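Local coordinates for virulent strain associated lipoprotein (Borreliella spielmanii A14S, PDB 6FZZ), which is an outer surface lipoprotein of the PFam54 family that probably binds glutathione, at residues A[37-43]-A[77-81]; A[15-19]-A[133-138]. All coordinates share one frame. Numbering follows the deposited sequence.

Contact 1: residues A[37-43]-A[77-81]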
ATOM      1  N   GLU A  37      -0.490 -11.478  -4.745  1.00 23.80           N
ATOM      2  CA  GLU A  37      -0.677 -12.855  -4.204  1.00 26.18           C
ATOM      3  C   GLU A  37       0.368 -13.729  -4.812  1.00 28.19           C
ATOM      4  O   GLU A  37       0.945 -14.539  -4.139  1.00 23.37           O
ATOM      5  CB  GLU A  37      -2.056 -13.451  -4.474  1.00 26.54           C
ATOM      6  CG  GLU A  37      -3.183 -12.832  -3.673  1.00 34.12           C
ATOM      7  CD  GLU A  37      -4.534 -13.064  -4.340  1.00 40.76           C
ATOM      8  OE1 GLU A  37      -4.619 -13.947  -5.180  1.00 44.43           O
ATOM      9  OE2 GLU A  37      -5.513 -12.378  -4.044  1.00 47.83           O
ATOM     10  N   LYS A  38       0.645 -13.519  -6.092  1.00 27.78           N
ATOM     11  CA  LYS A  38       1.672 -14.273  -6.797  1.00 28.40           C
ATOM     12  C   LYS A  38       3.065 -13.952  -6.266  1.00 30.36           C
ATOM     13  O   LYS A  38       3.852 -14.878  -6.106  1.00 31.49           O
ATOM     14  CB  LYS A  38       1.530 -14.089  -8.334  1.00 33.50           C
ATOM     15  CG  LYS A  38       2.695 -14.650  -9.138  1.00 43.26           C
ATOM     16  CD  LYS A  38       2.353 -14.797 -10.625  1.00 50.89           C
ATOM     17  CE  LYS A  38       3.352 -15.717 -11.332  1.00 50.42           C
ATOM     18  NZ  LYS A  38       3.230 -15.668 -12.809  1.00 54.36           N
ATOM     19  N   LYS A  39       3.376 -12.686  -5.923  1.00 27.04           N
ATOM     20  CA  LYS A  39       4.654 -12.373  -5.368  1.00 25.12           C
ATOM     21  C   LYS A  39       4.825 -13.039  -3.975  1.00 25.58           C
ATOM     22  O   LYS A  39       5.971 -13.380  -3.587  1.00 24.49           O
ATOM     23  CB  LYS A  39       4.921 -10.859  -5.193  1.00 30.89           C
ATOM     24  CG  LYS A  39       5.014 -10.037  -6.471  1.00 35.18           C
ATOM     25  CD  LYS A  39       6.188 -10.498  -7.296  1.00 40.21           C
ATOM     26  CE  LYS A  39       6.587  -9.495  -8.385  1.00 45.75           C
ATOM     27  NZ  LYS A  39       6.853 -10.337  -9.555  1.00 49.26           N
ATOM     28  N   LEU A  40       3.740 -13.137  -3.208  1.00 21.37           N
ATOM     29  CA  LEU A  40       3.812 -13.897  -1.942  1.00 22.70           C
ATOM     30  C   LEU A  40       4.002 -15.442  -2.179  1.00 24.19           C
ATOM     31  O   LEU A  40       4.876 -16.114  -1.563  1.00 26.01           O
ATOM     32  CB  LEU A  40       2.604 -13.618  -1.086  1.00 21.56           C
ATOM     33  CG  LEU A  40       2.455 -14.538   0.183  1.00 23.03           C
ATOM     34  CD1 LEU A  40       3.463 -14.141   1.234  1.00 24.75           C
ATOM     35  CD2 LEU A  40       1.037 -14.443   0.633  1.00 24.36           C
ATOM     36  N   LYS A  41       3.235 -15.988  -3.097  1.00 25.50           N
ATOM     37  CA  LYS A  41       3.363 -17.399  -3.418  1.00 26.73           C
ATOM     38  C   LYS A  41       4.743 -17.774  -3.884  1.00 26.77           C
ATOM     39  O   LYS A  41       5.213 -18.896  -3.589  1.00 27.87           O
ATOM     40  CB  LYS A  41       2.257 -17.834  -4.411  1.00 31.69           C
ATOM     41  CG  LYS A  41       0.918 -17.998  -3.701  1.00 34.51           C
ATOM     42  CD  LYS A  41      -0.298 -17.931  -4.616  1.00 42.68           C
ATOM     43  CE  LYS A  41      -0.370 -19.089  -5.556  1.00 44.57           C
ATOM     44  NZ  LYS A  41      -1.753 -19.119  -6.087  1.00 50.05           N
ATOM     45  N   GLU A  42       5.427 -16.866  -4.593  1.00 24.70           N
ATOM     46  CA  GLU A  42       6.790 -17.141  -5.077  1.00 25.93           C
ATOM     47  C   GLU A  42       7.819 -16.477  -4.287  1.00 23.61           C
ATOM     48  O   GLU A  42       8.955 -16.384  -4.743  1.00 22.43           O
ATOM     49  CB  GLU A  42       6.972 -16.693  -6.563  1.00 31.56           C
ATOM     50  CG  GLU A  42       5.887 -17.289  -7.415  1.00 37.64           C
ATOM     51  CD  GLU A  42       5.937 -16.902  -8.913  1.00 48.25           C
ATOM     52  OE1 GLU A  42       6.714 -15.987  -9.294  1.00 49.07           O
ATOM     53  OE2 GLU A  42       5.168 -17.532  -9.676  1.00 50.82           O
ATOM     54  N   GLU A  43       7.509 -16.023  -3.076  1.00 25.43           N
ATOM     55  CA  GLU A  43       8.519 -15.283  -2.325  1.00 26.43           C
ATOM     56  C   GLU A  43       9.781 -16.127  -2.015  1.00 27.85           C
ATOM     57  O   GLU A  43       9.702 -17.253  -1.541  1.00 24.62           O
ATOM     58  CB  GLU A  43       7.960 -14.580  -1.075  1.00 28.55           C
ATOM     59  CG  GLU A  43       8.006 -15.371   0.157  1.00 33.64           C
ATOM     60  CD  GLU A  43       7.429 -14.653   1.353  1.00 30.93           C
ATOM     61  OE1 GLU A  43       7.173 -13.415   1.378  1.00 27.77           O
ATOM     62  OE2 GLU A  43       7.129 -15.427   2.230  1.00 32.84           O
ATOM     63  N   ARG A  77       2.898  -9.088   4.544  1.00 19.34           N
ATOM     64  CA  ARG A  77       3.891  -9.095   3.454  1.00 18.95           C
ATOM     65  C   ARG A  77       3.305  -8.841   2.066  1.00 17.76           C
ATOM     66  O   ARG A  77       3.868  -8.079   1.269  1.00 18.78           O
ATOM     67  CB  ARG A  77       4.693 -10.390   3.437  1.00 19.00           C
ATOM     68  CG  ARG A  77       5.552 -10.508   4.646  1.00 19.13           C
ATOM     69  CD  ARG A  77       6.710 -11.506   4.469  1.00 19.54           C
ATOM     70  NE  ARG A  77       6.349 -12.907   4.065  1.00 20.27           N
ATOM     71  CZ  ARG A  77       6.063 -13.902   4.894  1.00 20.99           C
ATOM     72  NH1 ARG A  77       5.916 -13.688   6.176  1.00 19.60           N
ATOM     73  NH2 ARG A  77       5.856 -15.121   4.427  1.00 20.41           N
ATOM     74  N   LYS A  78       2.226  -9.530   1.754  1.00 19.73           N
ATOM     75  CA  LYS A  78       1.511  -9.326   0.508  1.00 20.63           C
ATOM     76  C   LYS A  78       1.105  -7.856   0.336  1.00 20.73           C
ATOM     77  O   LYS A  78       1.276  -7.325  -0.728  1.00 17.37           O
ATOM     78  CB  LYS A  78       0.265 -10.224   0.491  1.00 24.30           C
ATOM     79  CG  LYS A  78      -0.621 -10.121  -0.728  1.00 30.00           C
ATOM     80  CD  LYS A  78      -1.964 -10.852  -0.578  1.00 34.60           C
ATOM     81  CE  LYS A  78      -3.000  -9.988   0.134  1.00 49.08           C
ATOM     82  NZ  LYS A  78      -3.312  -8.705  -0.574  1.00 44.27           N
ATOM     83  N   LEU A  79       0.605  -7.201   1.394  1.00 21.21           N
ATOM     84  CA  LEU A  79       0.223  -5.775   1.310  1.00 21.11           C
ATOM     85  C   LEU A  79       1.482  -4.934   1.087  1.00 19.09           C
ATOM     86  O   LEU A  79       1.437  -3.885   0.408  1.00 20.83           O
ATOM     87  CB  LEU A  79      -0.516  -5.350   2.532  1.00 22.74           C
ATOM     88  CG  LEU A  79      -1.921  -6.008   2.701  1.00 24.25           C
ATOM     89  CD1 LEU A  79      -2.529  -5.684   4.039  1.00 26.86           C
ATOM     90  CD2 LEU A  79      -2.929  -5.568   1.610  1.00 25.37           C
ATOM     91  N   THR A  80       2.602  -5.388   1.651  1.00 19.59           N
ATOM     92  CA  THR A  80       3.906  -4.742   1.424  1.00 20.19           C
ATOM     93  C   THR A  80       4.335  -4.767  -0.058  1.00 21.28           C
ATOM     94  O   THR A  80       4.747  -3.753  -0.615  1.00 21.93           O
ATOM     95  CB  THR A  80       5.017  -5.338   2.349  1.00 20.07           C
ATOM     96  OG1 THR A  80       4.665  -5.171   3.736  1.00 18.35           O
ATOM     97  CG2 THR A  80       6.334  -4.598   2.107  1.00 19.74           C
ATOM     98  N   TYR A  81       4.231  -5.948  -0.685  1.00 21.00           N
ATOM     99  CA  TYR A  81       4.541  -6.127  -2.106  1.00 21.00           C
ATOM    100  C   TYR A  81       3.599  -5.239  -2.962  1.00 21.76           C
ATOM    101  O   TYR A  81       3.984  -4.717  -4.017  1.00 22.30           O
ATOM    102  CB  TYR A  81       4.400  -7.613  -2.476  1.00 22.81           C
ATOM    103  CG  TYR A  81       5.280  -8.515  -1.618  1.00 22.36           C
ATOM    104  CD1 TYR A  81       6.526  -8.067  -1.186  1.00 22.39           C
ATOM    105  CD2 TYR A  81       4.910  -9.811  -1.299  1.00 21.03           C
ATOM    106  CE1 TYR A  81       7.330  -8.861  -0.426  1.00 22.66           C
ATOM    107  CE2 TYR A  81       5.726 -10.633  -0.535  1.00 19.97           C
ATOM    108  CZ  TYR A  81       6.925 -10.142  -0.096  1.00 20.68           C
ATOM    109  OH  TYR A  81       7.826 -10.871   0.664  1.00 21.62           O
TER
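Glu37, near the C-terminal end of helix 15-41, sets its CG 3.9 Å from CD of Lys78, an alkyl contact, while its carboxylate forms a salt bridge with Arg33. Lys39 lays its CB 4.0 Å from CD2 of Tyr81, the rest of its side chain leading away. Leu40 sits at the closest backbone approach, its CA 5.7 Å from CA of Lys78; its CB packs 4.4 Å from CE2 of Tyr81 and its CD1 4.1 Å from NH2 of Arg77. The helix segments cross at 122°, axes 8.8 Å apart, an oblique helix-helix packing within the all-helical PFam54 fold. Glu42 leaves helical geometry (phi/psi -103/17°), and the turned chain brings Glu43 toward helix 71-83. The Glu43 carboxylate makes a bidentate salt bridge with Arg77: Arg77 NE to Glu43 OE1 2.9 Å and Arg77 NH2 to Glu43 OE2 2.6 Å, OE2 lying at the guanidinium edge; Glu43 OE1 also accepts the Tyr81 OH at 2.7 Å. Arg77 NH1 also bonds the carbonyls of Val66 and Asp68.

Contact 2: residues A[15-19]-A[133-138]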
ATOM      1  N   LYS A  15     -24.937   6.939 -17.591  1.00 31.36           N
ATOM      2  CA  LYS A  15     -24.979   5.768 -16.729  1.00 31.90           C
ATOM      3  C   LYS A  15     -24.122   4.615 -17.356  1.00 33.34           C
ATOM      4  O   LYS A  15     -23.342   3.931 -16.681  1.00 30.89           O
ATOM      5  CB  LYS A  15     -26.408   5.312 -16.475  1.00 35.71           C
ATOM      6  CG  LYS A  15     -26.547   4.340 -15.306  1.00 38.71           C
ATOM      7  CD  LYS A  15     -27.955   3.825 -15.135  1.00 43.62           C
ATOM      8  CE  LYS A  15     -28.264   3.428 -13.681  1.00 48.54           C
ATOM      9  NZ  LYS A  15     -28.068   1.979 -13.372  1.00 49.04           N
ATOM     10  N   ASN A  16     -24.269   4.434 -18.664  1.00 32.30           N
ATOM     11  CA  ASN A  16     -23.646   3.312 -19.372  1.00 31.08           C
ATOM     12  C   ASN A  16     -22.144   3.469 -19.298  1.00 27.88           C
ATOM     13  O   ASN A  16     -21.440   2.538 -18.887  1.00 28.18           O
ATOM     14  CB  ASN A  16     -24.167   3.227 -20.804  1.00 31.21           C
ATOM     15  CG  ASN A  16     -25.632   2.824 -20.860  1.00 33.70           C
ATOM     16  OD1 ASN A  16     -26.152   2.154 -19.990  1.00 32.53           O
ATOM     17  ND2 ASN A  16     -26.277   3.144 -21.952  1.00 35.55           N
ATOM     18  N   LYS A  17     -21.663   4.667 -19.564  1.00 26.95           N
ATOM     19  CA  LYS A  17     -20.258   4.913 -19.489  1.00 30.84           C
ATOM     20  C   LYS A  17     -19.670   4.735 -18.064  1.00 33.61           C
ATOM     21  O   LYS A  17     -18.573   4.209 -17.894  1.00 27.76           O
ATOM     22  CB  LYS A  17     -19.886   6.311 -20.043  1.00 33.64           C
ATOM     23  CG  LYS A  17     -18.376   6.434 -20.068  1.00 38.14           C
ATOM     24  CD  LYS A  17     -17.784   7.465 -20.998  1.00 42.88           C
ATOM     25  CE  LYS A  17     -16.292   7.215 -21.156  1.00 44.74           C
ATOM     26  NZ  LYS A  17     -15.539   7.629 -19.943  1.00 49.25           N
ATOM     27  N   LEU A  18     -20.385   5.217 -17.046  1.00 31.23           N
ATOM     28  CA  LEU A  18     -19.952   5.040 -15.665  1.00 31.38           C
ATOM     29  C   LEU A  18     -19.865   3.584 -15.264  1.00 27.07           C
ATOM     30  O   LEU A  18     -18.920   3.148 -14.524  1.00 27.69           O
ATOM     31  CB  LEU A  18     -20.954   5.797 -14.752  1.00 34.33           C
ATOM     32  CG  LEU A  18     -20.765   7.315 -14.688  1.00 36.34           C
ATOM     33  CD1 LEU A  18     -21.931   7.975 -13.944  1.00 37.96           C
ATOM     34  CD2 LEU A  18     -19.460   7.641 -13.980  1.00 39.22           C
ATOM     35  N   LEU A  19     -20.871   2.815 -15.673  1.00 28.01           N
ATOM     36  CA  LEU A  19     -20.888   1.385 -15.354  1.00 28.18           C
ATOM     37  C   LEU A  19     -19.617   0.787 -15.948  1.00 28.12           C
ATOM     38  O   LEU A  19     -18.902   0.044 -15.264  1.00 23.11           O
ATOM     39  CB  LEU A  19     -22.145   0.677 -15.842  1.00 30.23           C
ATOM     40  CG  LEU A  19     -23.424   0.920 -15.031  1.00 35.65           C
ATOM     41  CD1 LEU A  19     -24.679   0.469 -15.787  1.00 38.17           C
ATOM     42  CD2 LEU A  19     -23.356   0.206 -13.689  1.00 32.60           C
ATOM     43  N   LEU A 133     -23.761  -3.414 -10.295  1.00 29.77           N
ATOM     44  CA  LEU A 133     -23.661  -1.971 -10.228  1.00 28.49           C
ATOM     45  C   LEU A 133     -24.835  -1.334 -10.830  1.00 30.54           C
ATOM     46  O   LEU A 133     -25.126  -0.185 -10.470  1.00 30.22           O
ATOM     47  CB  LEU A 133     -22.376  -1.406 -10.849  1.00 32.60           C
ATOM     48  CG  LEU A 133     -21.076  -1.782 -10.088  1.00 38.62           C
ATOM     49  CD1 LEU A 133     -19.795  -1.699 -10.919  1.00 39.50           C
ATOM     50  CD2 LEU A 133     -20.967  -0.916  -8.831  1.00 43.36           C
ATOM     51  N   ASN A 134     -25.558  -2.040 -11.716  1.00 34.29           N
ATOM     52  CA  ASN A 134     -26.709  -1.382 -12.380  1.00 38.87           C
ATOM     53  C   ASN A 134     -27.855  -1.072 -11.379  1.00 41.95           C
ATOM     54  O   ASN A 134     -28.710  -0.230 -11.660  1.00 40.81           O
ATOM     55  CB  ASN A 134     -27.223  -2.177 -13.615  1.00 37.31           C
ATOM     56  CG  ASN A 134     -27.717  -3.578 -13.269  1.00 40.26           C
ATOM     57  OD1 ASN A 134     -28.233  -3.856 -12.165  1.00 40.66           O
ATOM     58  ND2 ASN A 134     -27.567  -4.475 -14.211  1.00 40.02           N
ATOM     59  N   LYS A 135     -27.867  -1.704 -10.205  1.00 37.64           N
ATOM     60  CA  LYS A 135     -28.884  -1.284  -9.188  1.00 43.74           C
ATOM     61  C   LYS A 135     -28.668   0.132  -8.642  1.00 44.82           C
ATOM     62  O   LYS A 135     -29.577   0.705  -8.026  1.00 42.26           O
ATOM     63  CB  LYS A 135     -28.977  -2.304  -8.050  1.00 45.16           C
ATOM     64  CG  LYS A 135     -29.329  -3.692  -8.541  1.00 48.20           C
ATOM     65  CD  LYS A 135     -29.118  -4.671  -7.413  1.00 56.69           C
ATOM     66  CE  LYS A 135     -29.756  -6.026  -7.700  1.00 61.20           C
ATOM     67  NZ  LYS A 135     -29.769  -6.865  -6.468  1.00 58.15           N
ATOM     68  N   LEU A 136     -27.496   0.736  -8.887  1.00 41.36           N
ATOM     69  CA  LEU A 136     -27.245   2.072  -8.385  1.00 37.68           C
ATOM     70  C   LEU A 136     -27.761   3.121  -9.349  1.00 38.94           C
ATOM     71  O   LEU A 136     -27.743   2.950 -10.573  1.00 36.70           O
ATOM     72  CB  LEU A 136     -25.739   2.329  -8.054  1.00 35.51           C
ATOM     73  CG  LEU A 136     -25.070   1.370  -7.053  1.00 40.46           C
ATOM     74  CD1 LEU A 136     -23.555   1.606  -7.067  1.00 43.82           C
ATOM     75  CD2 LEU A 136     -25.639   1.569  -5.645  1.00 42.31           C
ATOM     76  N   LYS A 137     -28.154   4.256  -8.790  1.00 37.47           N
ATOM     77  CA  LYS A 137     -28.460   5.418  -9.602  1.00 41.56           C
ATOM     78  C   LYS A 137     -27.178   6.128 -10.013  1.00 38.24           C
ATOM     79  O   LYS A 137     -26.104   5.870  -9.429  1.00 31.67           O
ATOM     80  CB  LYS A 137     -29.439   6.347  -8.832  1.00 49.81           C
ATOM     81  CG  LYS A 137     -29.853   7.613  -9.581  1.00 56.25           C
ATOM     82  CD  LYS A 137     -29.106   8.823  -9.048  1.00 57.92           C
ATOM     83  CE  LYS A 137     -29.257  10.041  -9.935  1.00 52.62           C
ATOM     84  NZ  LYS A 137     -29.427  11.212  -9.031  1.00 61.01           N
ATOM     85  N   ILE A 138     -27.306   7.003 -11.029  1.00 37.67           N
ATOM     86  CA  ILE A 138     -26.197   7.723 -11.667  1.00 42.66           C
ATOM     87  C   ILE A 138     -25.291   8.456 -10.664  1.00 40.97           C
ATOM     88  O   ILE A 138     -24.070   8.357 -10.743  1.00 34.00           O
ATOM     89  CB  ILE A 138     -26.687   8.712 -12.748  1.00 45.83           C
ATOM     90  CG1 ILE A 138     -27.297   7.953 -13.944  1.00 50.17           C
ATOM     91  CG2 ILE A 138     -25.547   9.597 -13.282  1.00 47.10           C
ATOM     92  CD1 ILE A 138     -27.683   8.875 -15.102  1.00 48.03           C
TER
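Lys15 runs its aliphatic chain past Ile138, CB lying 3.8 Å from Ile138 CG1, and carries its ammonium group on to the backbone of the loop before helix 138-170. The CA-to-CB bond points sideways, but chi1 to chi3 are all t, and this extended chain brings NZ to two carbonyls: 3.0 Å from Leu136 O in a hydrogen bond, and 2.9 Å from Asn134 O in a weak one. Of the residues in the two segments, Lys15 has the most area covered, 90 Å² of a summed 343 Å². The backbones come closest at the same end, where CA of Lys15 and CA of Ile138 are 5.6 Å apart.

One helical turn on, Leu18 points toward segment 133-138 and places CD1 4.0 Å from CG2 of Ile138, the first residue of helix 138-170, while Leu19 presses CD2 to 3.4 Å from CB of Leu133, in the 3-10 segment 133-135. Leu133 itself is buried and also touches Arg23 and Ile26 of helix 15-41 and Leu144 of helix 138-170. The start of one long helix is thus fastened to the connection that leads into another, at the edge of the helical bundle and 28 Å from the centre of the chain.

Both polar bonds end on main-chain carbonyls, so this lysine recognises the course of the loop backbone: the hydrogen bonds depend on where the carbonyls of residues 134 and 136 point and do not use the side chains of Asn134 or Leu136.

Helix 15-41 serves both contacts, contact 2 using its first turn and contact 1 its last turn plus the two residues beyond, with centres 34 Å apart and nearest atoms about 19 Å apart. Contact 1 is partly buried, 12 Å from the chain centre, with three of seven touching residues buried; contact 2 lies on the surface at 28 Å, with one of seven. Their buried areas are nearly equal, 349 and 343 Å², yet the chemistry differs. In contact 1 charged and hydroxyl side chains pair with each other, whereas in contact 2 a lysine meets loop carbonyls beside leucine and isoleucine. Along the chain, contact 1 is nested within the loop that contact 2 closes.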